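Local atomic coordinates of restriction endonuclease (Mycobacterium sp., PDB entry 4F0Q), a protein that cleaves DNA as a tetrameric restriction endonuclease dependent on cytosine methylation. Residues A[275-278]-A[279-282]; A[411-414]-A[415-419]; A[290-293]-A[294-298]. All blocks are in the same frame, centred on the assembly; numbering follows the deposited sequence.

Contact 1 of 3, residues A[275-278]-A[279-282]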
loop_
_atom_site.group_PDB
_atom_site.type_symbol
_atom_site.label_atom_id
_atom_site.label_comp_id
_atom_site.label_asym_id
_atom_site.label_seq_id
_atom_site.Cartn_x
_atom_site.Cartn_y
_atom_site.Cartn_z
ATOM N N GLN A 275 -11.748 -6.920 21.922
ATOM C CA GLN A 275 -12.892 -6.295 22.568
ATOM C C GLN A 275 -12.417 -5.399 23.706
ATOM O O GLN A 275 -11.347 -5.629 24.271
ATOM C CB GLN A 275 -13.845 -7.368 23.103
ATOM C CG GLN A 275 -14.529 -8.187 22.021
ATOM C CD GLN A 275 -15.459 -7.356 21.165
ATOM O OE1 GLN A 275 -16.510 -6.913 21.625
ATOM N NE2 GLN A 275 -15.076 -7.139 19.912
ATOM N N PRO A 276 -13.207 -4.368 24.045
ATOM C CA PRO A 276 -12.849 -3.486 25.162
ATOM C C PRO A 276 -13.014 -4.187 26.507
ATOM O O PRO A 276 -13.433 -5.345 26.548
ATOM C CB PRO A 276 -13.856 -2.340 25.034
ATOM C CG PRO A 276 -15.026 -2.947 24.341
ATOM C CD PRO A 276 -14.452 -3.942 23.380
ATOM N N ALA A 277 -12.690 -3.492 27.592
ATOM C CA ALA A 277 -12.824 -4.057 28.932
ATOM C C ALA A 277 -14.283 -4.373 29.250
ATOM O O ALA A 277 -15.190 -3.928 28.546
ATOM C CB ALA A 277 -12.242 -3.112 29.971
ATOM N N SER A 278 -14.500 -5.140 30.315
ATOM C CA SER A 278 -15.836 -5.613 30.670
ATOM C C SER A 278 -16.824 -4.485 30.968
ATOM O O SER A 278 -17.831 -4.335 30.276
ATOM C CB SER A 278 -15.765 -6.574 31.860
ATOM O OG SER A 278 -17.053 -7.054 32.203
ATOM N N GLY A 279 -16.534 -3.697 31.998
ATOM C CA GLY A 279 -17.431 -2.632 32.411
ATOM C C GLY A 279 -16.993 -1.258 31.948
ATOM O O GLY A 279 -17.439 -0.243 32.484
ATOM N N SER A 280 -16.120 -1.224 30.947
ATOM C CA SER A 280 -15.590 0.030 30.427
ATOM C C SER A 280 -16.662 0.859 29.729
ATOM O O SER A 280 -17.752 0.367 29.442
ATOM C CB SER A 280 -14.440 -0.244 29.457
ATOM O OG SER A 280 -14.869 -1.063 28.383
ATOM N N ALA A 281 -16.344 2.121 29.460
ATOM C CA ALA A 281 -17.253 3.004 28.742
ATOM C C ALA A 281 -17.296 2.616 27.270
ATOM O O ALA A 281 -18.328 2.748 26.606
ATOM C CB ALA A 281 -16.819 4.453 28.897
ATOM N N GLU A 282 -16.166 2.127 26.769
ATOM C CA GLU A 282 -16.060 1.700 25.380
ATOM C C GLU A 282 -16.882 0.439 25.135
ATOM O O GLU A 282 -17.336 0.192 24.018
ATOM C CB GLU A 282 -14.595 1.470 25.005
ATOM C CG GLU A 282 -13.714 2.689 25.233
ATOM C CD GLU A 282 -12.279 2.474 24.798
ATOM O OE1 GLU A 282 -11.914 1.321 24.484
ATOM O OE2 GLU A 282 -11.514 3.462 24.769
#

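Contact 2 of 3, residues A[411-414]-A[415-419]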
loop_
_atom_site.group_PDB
_atom_site.type_symbol
_atom_site.label_atom_id
_atom_site.label_comp_id
_atom_site.label_asym_id
_atom_site.label_seq_id
_atom_site.Cartn_x
_atom_site.Cartn_y
_atom_site.Cartn_z
ATOM N N GLY A 411 -14.054 -4.576 17.628
ATOM C CA GLY A 411 -14.940 -3.892 18.554
ATOM C C GLY A 411 -14.296 -2.822 19.417
ATOM O O GLY A 411 -14.840 -1.728 19.559
ATOM N N GLY A 412 -13.146 -3.137 20.002
ATOM C CA GLY A 412 -12.449 -2.200 20.865
ATOM C C GLY A 412 -11.963 -0.974 20.118
ATOM O O GLY A 412 -12.180 0.160 20.552
ATOM N N THR A 413 -11.303 -1.208 18.988
ATOM C CA THR A 413 -10.793 -0.127 18.155
ATOM C C THR A 413 -11.933 0.743 17.640
ATOM O O THR A 413 -11.840 1.971 17.645
ATOM C CB THR A 413 -9.989 -0.674 16.960
ATOM O OG1 THR A 413 -8.962 -1.551 17.434
ATOM C CG2 THR A 413 -9.357 0.465 16.175
ATOM N N LEU A 414 -13.011 0.097 17.202
ATOM C CA LEU A 414 -14.192 0.803 16.717
ATOM C C LEU A 414 -14.803 1.678 17.806
ATOM O O LEU A 414 -15.130 2.836 17.565
ATOM C CB LEU A 414 -15.238 -0.185 16.200
ATOM C CG LEU A 414 -16.613 0.401 15.867
ATOM C CD1 LEU A 414 -16.528 1.349 14.681
ATOM C CD2 LEU A 414 -17.623 -0.704 15.604
ATOM N N ALA A 415 -14.952 1.116 19.001
ATOM C CA ALA A 415 -15.540 1.840 20.124
ATOM C C ALA A 415 -14.686 3.036 20.528
ATOM O O ALA A 415 -15.202 4.140 20.720
ATOM C CB ALA A 415 -15.740 0.907 21.306
ATOM N N ALA A 416 -13.381 2.811 20.654
ATOM C CA ALA A 416 -12.451 3.873 21.027
ATOM C C ALA A 416 -12.446 4.998 19.994
ATOM O O ALA A 416 -12.523 6.182 20.343
ATOM C CB ALA A 416 -11.048 3.309 21.206
ATOM N N THR A 417 -12.363 4.615 18.723
ATOM C CA THR A 417 -12.340 5.576 17.627
ATOM C C THR A 417 -13.624 6.393 17.586
ATOM O O THR A 417 -13.585 7.615 17.478
ATOM C CB THR A 417 -12.148 4.881 16.267
ATOM O OG1 THR A 417 -10.979 4.052 16.310
ATOM C CG2 THR A 417 -11.998 5.909 15.156
ATOM N N VAL A 418 -14.761 5.708 17.677
ATOM C CA VAL A 418 -16.064 6.366 17.665
ATOM C C VAL A 418 -16.208 7.334 18.837
ATOM O O VAL A 418 -16.685 8.457 18.669
ATOM C CB VAL A 418 -17.218 5.335 17.675
ATOM C CG1 VAL A 418 -18.518 5.977 18.123
ATOM C CG2 VAL A 418 -17.378 4.706 16.298
ATOM N N ARG A 419 -15.780 6.902 20.019
ATOM C CA ARG A 419 -15.810 7.761 21.199
ATOM C C ARG A 419 -14.950 9.008 21.009
ATOM O O ARG A 419 -15.365 10.116 21.362
ATOM C CB ARG A 419 -15.367 6.988 22.442
ATOM C CG ARG A 419 -16.471 6.162 23.080
ATOM C CD ARG A 419 -15.933 5.287 24.197
ATOM N NE ARG A 419 -14.990 6.004 25.050
ATOM C CZ ARG A 419 -15.340 6.751 26.091
ATOM N NH1 ARG A 419 -16.619 6.886 26.412
ATOM N NH2 ARG A 419 -14.411 7.367 26.808
#

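Contact 3 of 3, residues A[290-293]-A[294-298]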
loop_
_atom_site.group_PDB
_atom_site.type_symbol
_atom_site.label_atom_id
_atom_site.label_comp_id
_atom_site.label_asym_id
_atom_site.label_seq_id
_atom_site.Cartn_x
_atom_site.Cartn_y
_atom_site.Cartn_z
ATOM N N TYR A 290 -23.785 -1.742 18.377
ATOM C CA TYR A 290 -24.341 -2.987 17.862
ATOM C C TYR A 290 -25.864 -2.963 17.857
ATOM O O TYR A 290 -26.492 -3.344 16.870
ATOM C CB TYR A 290 -23.846 -4.197 18.657
ATOM C CG TYR A 290 -24.613 -5.458 18.330
ATOM C CD1 TYR A 290 -24.493 -6.060 17.085
ATOM C CD2 TYR A 290 -25.469 -6.037 19.257
ATOM C CE1 TYR A 290 -25.198 -7.206 16.774
ATOM C CE2 TYR A 290 -26.178 -7.183 18.956
ATOM C CZ TYR A 290 -26.037 -7.764 17.713
ATOM O OH TYR A 290 -26.740 -8.906 17.404
ATOM N N LYS A 291 -26.452 -2.518 18.964
ATOM C CA LYS A 291 -27.906 -2.469 19.087
ATOM C C LYS A 291 -28.530 -1.483 18.103
ATOM O O LYS A 291 -29.656 -1.681 17.645
ATOM C CB LYS A 291 -28.313 -2.118 20.519
ATOM C CG LYS A 291 -27.964 -3.186 21.540
ATOM C CD LYS A 291 -28.233 -2.708 22.957
ATOM C CE LYS A 291 -27.799 -3.745 23.980
ATOM N NZ LYS A 291 -27.989 -3.261 25.375
ATOM N N PHE A 292 -27.796 -0.424 17.779
ATOM C CA PHE A 292 -28.287 0.584 16.846
ATOM C C PHE A 292 -28.186 0.107 15.402
ATOM O O PHE A 292 -29.160 0.161 14.651
ATOM C CB PHE A 292 -27.517 1.896 17.018
ATOM C CG PHE A 292 -28.054 3.027 16.188
ATOM C CD1 PHE A 292 -29.166 3.741 16.605
ATOM C CD2 PHE A 292 -27.446 3.381 14.996
ATOM C CE1 PHE A 292 -29.663 4.782 15.847
ATOM C CE2 PHE A 292 -27.938 4.423 14.233
ATOM C CZ PHE A 292 -29.048 5.124 14.661
ATOM N N TYR A 293 -27.003 -0.364 15.021
ATOM C CA TYR A 293 -26.744 -0.763 13.642
ATOM C C TYR A 293 -27.035 -2.236 13.380
ATOM O O TYR A 293 -26.578 -2.795 12.384
ATOM C CB TYR A 293 -25.299 -0.445 13.258
ATOM C CG TYR A 293 -24.995 1.032 13.193
ATOM C CD1 TYR A 293 -25.413 1.799 12.114
ATOM C CD2 TYR A 293 -24.285 1.658 14.207
ATOM C CE1 TYR A 293 -25.135 3.150 12.049
ATOM C CE2 TYR A 293 -24.005 3.006 14.151
ATOM C CZ TYR A 293 -24.428 3.748 13.071
ATOM O OH TYR A 293 -24.143 5.093 13.017
ATOM N N ASP A 294 -27.794 -2.861 14.275
ATOM C CA ASP A 294 -28.181 -4.254 14.097
ATOM C C ASP A 294 -29.119 -4.385 12.904
ATOM O O ASP A 294 -29.095 -5.385 12.187
ATOM C CB ASP A 294 -28.855 -4.791 15.360
ATOM C CG ASP A 294 -29.050 -6.291 15.322
ATOM O OD1 ASP A 294 -28.290 -6.970 14.601
ATOM O OD2 ASP A 294 -29.960 -6.792 16.014
ATOM N N GLY A 295 -29.940 -3.360 12.696
ATOM C CA GLY A 295 -30.861 -3.329 11.574
ATOM C C GLY A 295 -30.551 -2.196 10.615
ATOM O O GLY A 295 -31.369 -1.848 9.764
ATOM N N ARG A 296 -29.362 -1.618 10.756
ATOM C CA ARG A 296 -28.922 -0.531 9.887
ATOM C C ARG A 296 -27.567 -0.856 9.264
ATOM O O ARG A 296 -26.522 -0.446 9.772
ATOM C CB ARG A 296 -28.851 0.781 10.668
ATOM C CG ARG A 296 -30.184 1.218 11.254
ATOM C CD ARG A 296 -30.047 2.504 12.050
ATOM N NE ARG A 296 -31.339 2.989 12.529
ATOM C CZ ARG A 296 -31.887 2.639 13.687
ATOM N NH1 ARG A 296 -31.256 1.797 14.494
ATOM N NH2 ARG A 296 -33.066 3.131 14.041
ATOM N N LYS A 297 -27.600 -1.588 8.157
ATOM C CA LYS A 297 -26.392 -2.097 7.510
ATOM C C LYS A 297 -25.542 -1.007 6.857
ATOM O O LYS A 297 -24.354 -0.860 7.160
ATOM C CB LYS A 297 -26.782 -3.152 6.470
ATOM C CG LYS A 297 -25.621 -3.741 5.688
ATOM C CD LYS A 297 -26.125 -4.721 4.639
ATOM C CE LYS A 297 -24.984 -5.295 3.818
ATOM N NZ LYS A 297 -24.045 -6.090 4.654
ATOM N N HIS A 298 -26.156 -0.242 5.961
ATOM C CA HIS A 298 -25.420 0.726 5.156
ATOM C C HIS A 298 -25.068 2.001 5.924
ATOM O O HIS A 298 -24.089 2.680 5.605
ATOM C CB HIS A 298 -26.191 1.039 3.874
ATOM C CG HIS A 298 -26.542 -0.180 3.079
ATOM N ND1 HIS A 298 -25.687 -0.736 2.152
ATOM C CD2 HIS A 298 -27.648 -0.962 3.087
ATOM C CE1 HIS A 298 -26.254 -1.801 1.616
ATOM N NE2 HIS A 298 -27.444 -1.962 2.167
HETATM O O HOH W 1 -30.920 -1.646 14.671
#

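Contact 1 of 3, residues A[275-278]-A[279-282]
Ser280 and Ala277 meet where the chain turns into helix 281-292, and Ser280 is the N-cap of that helix. Ser280 CB lies 3.6 Å from Ala277 CB, a small apolar touch that brings the two limbs of the turn together. One bond further out, OG sits between the backbone N and the carbonyl carbon (chi1 58°), a torsion that holds the hydroxyl close to the main chain, where a cap has to work. There Ser280 OG donates to Ala277 O at 2.9 Å. The hydroxyl stands above the carbonyl plane, 50° out of it, and does not follow a lone pair. Ser280 OG in turn accepts from the backbone N of Ala283 in the first turn of the helix, so this buried polar atom is held from two directions. Serine suits the position because its hydroxyl can give and take at once on a very short arm.

Ser280 OG also packs against the ring of Pro276, 3.7 Å from Pro276 CB. Proline fits here because it has no N-H to satisfy, and its rigid apolar ring lies against Ser280 on one part and against Ala283 and Leu286 of the helix on another. Ser278 and Gly279 form the exposed bend between. Glu282, in the first turn of the helix, turns its CB toward the proline; CB also meets Ala415, and the outer part lies against Ala416 and Arg419 of helix 411-425. The aliphatic root of this charged residue does the touching, Glu282 CB lying 3.9 Å from Pro276 CB.

Contact 2 of 3, residues A[411-414]-A[415-419]
Gly411 O accepts Ala415 N at 2.9 Å, and Ala415 CB rests beside the same oxygen. Without a side chain Gly411 lets Gln275 come up against its CA. Next comes Gly412, whose O receives Ala416 N in a nearly straight bond (168°). Thr413 follows, and its O accepts twice, from Thr417 N and, at 2.6 Å, from Thr417 OG1. The two donors reach it from opposite faces of the carbonyl plane. This is the regular i to i+4 ladder of an alpha helix, helix 411-425, whose first turns belong to the PDDEXK-family restriction endonuclease region, with a threonine hydroxyl folded back onto the backbone one turn earlier. Thr417 OG1 lies anti to its own carbonyl carbon (chi1 -54°), which aims it at that oxygen and satisfies a hydroxyl in a buried place. The side chains of Thr413 and Thr417 run side by side, and Thr413 also packs on Lys345 of a second subunit. Leu414, last of the four, lies alongside Val418, Leu414 CD1 touching Val418 CG2 at 3.8 Å. Both branched apolar chains bear on Val307 of helix 297-314, while Leu414 O accepts Val418 N at 2.9 Å.

Contact 3 of 3, residues A[290-293]-A[294-298]
With chi1 at -174°, Phe292 swings its ring to the far side of CB from the backbone N; Arg296 CG is anti to the carbonyl carbon (chi1 -61°) and the chain then runs extended from CG to NE, and together these torsions bring the guanidinium flat over one face of the phenyl ring. The result is a cation-pi stack spanning the short link between helices 281-292 and 297-314, with Arg296 CZ 4.0 Å from the centroid of the Phe292 ring and the two planes 11° apart. Behind the charged head, Arg296 CD adds a CH-pi contact to the same ring face. Arginine suits the place because its flat head can stack and donate together: Arg296 NH1 also donates to Phe292 O at 2.7 Å, in the guanidinium plane, which would fix the head's rotation over the ring.

That carbonyl oxygen also accepts from a water, which donates to Lys291 O and takes the N-H of Gly295, bridging the helix end to the link. The ring of Tyr293 is set at about a right angle to the guanidinium, and its hydroxyl bonds to Thr437 in helix 430-440, which anchors the tip of this buried aromatic. Arg296 O lies at the edge of that ring, near its plane, 3.4 Å from Tyr293 CD1.

In the fold
Following the chain from the N terminus, contact 1 comes first, turning the loop after helix 271-274 into helix 281-292. Contact 3 sits at the far end of that helix and leads directly into helix 297-314, so the two contacts mark its two ends, their centres about 20 Å apart. Contact 2 opens much later, in the helix that follows strand 406-409 at the edge of the five-stranded sheet. The three are in series, neither nested nor crossed. Contacts 1 and 2 pack together through space, with Glu282 O 3.2 Å from Ala415 CB, joining helices 281-292 and 411-425, whereas contact 3 touches neither.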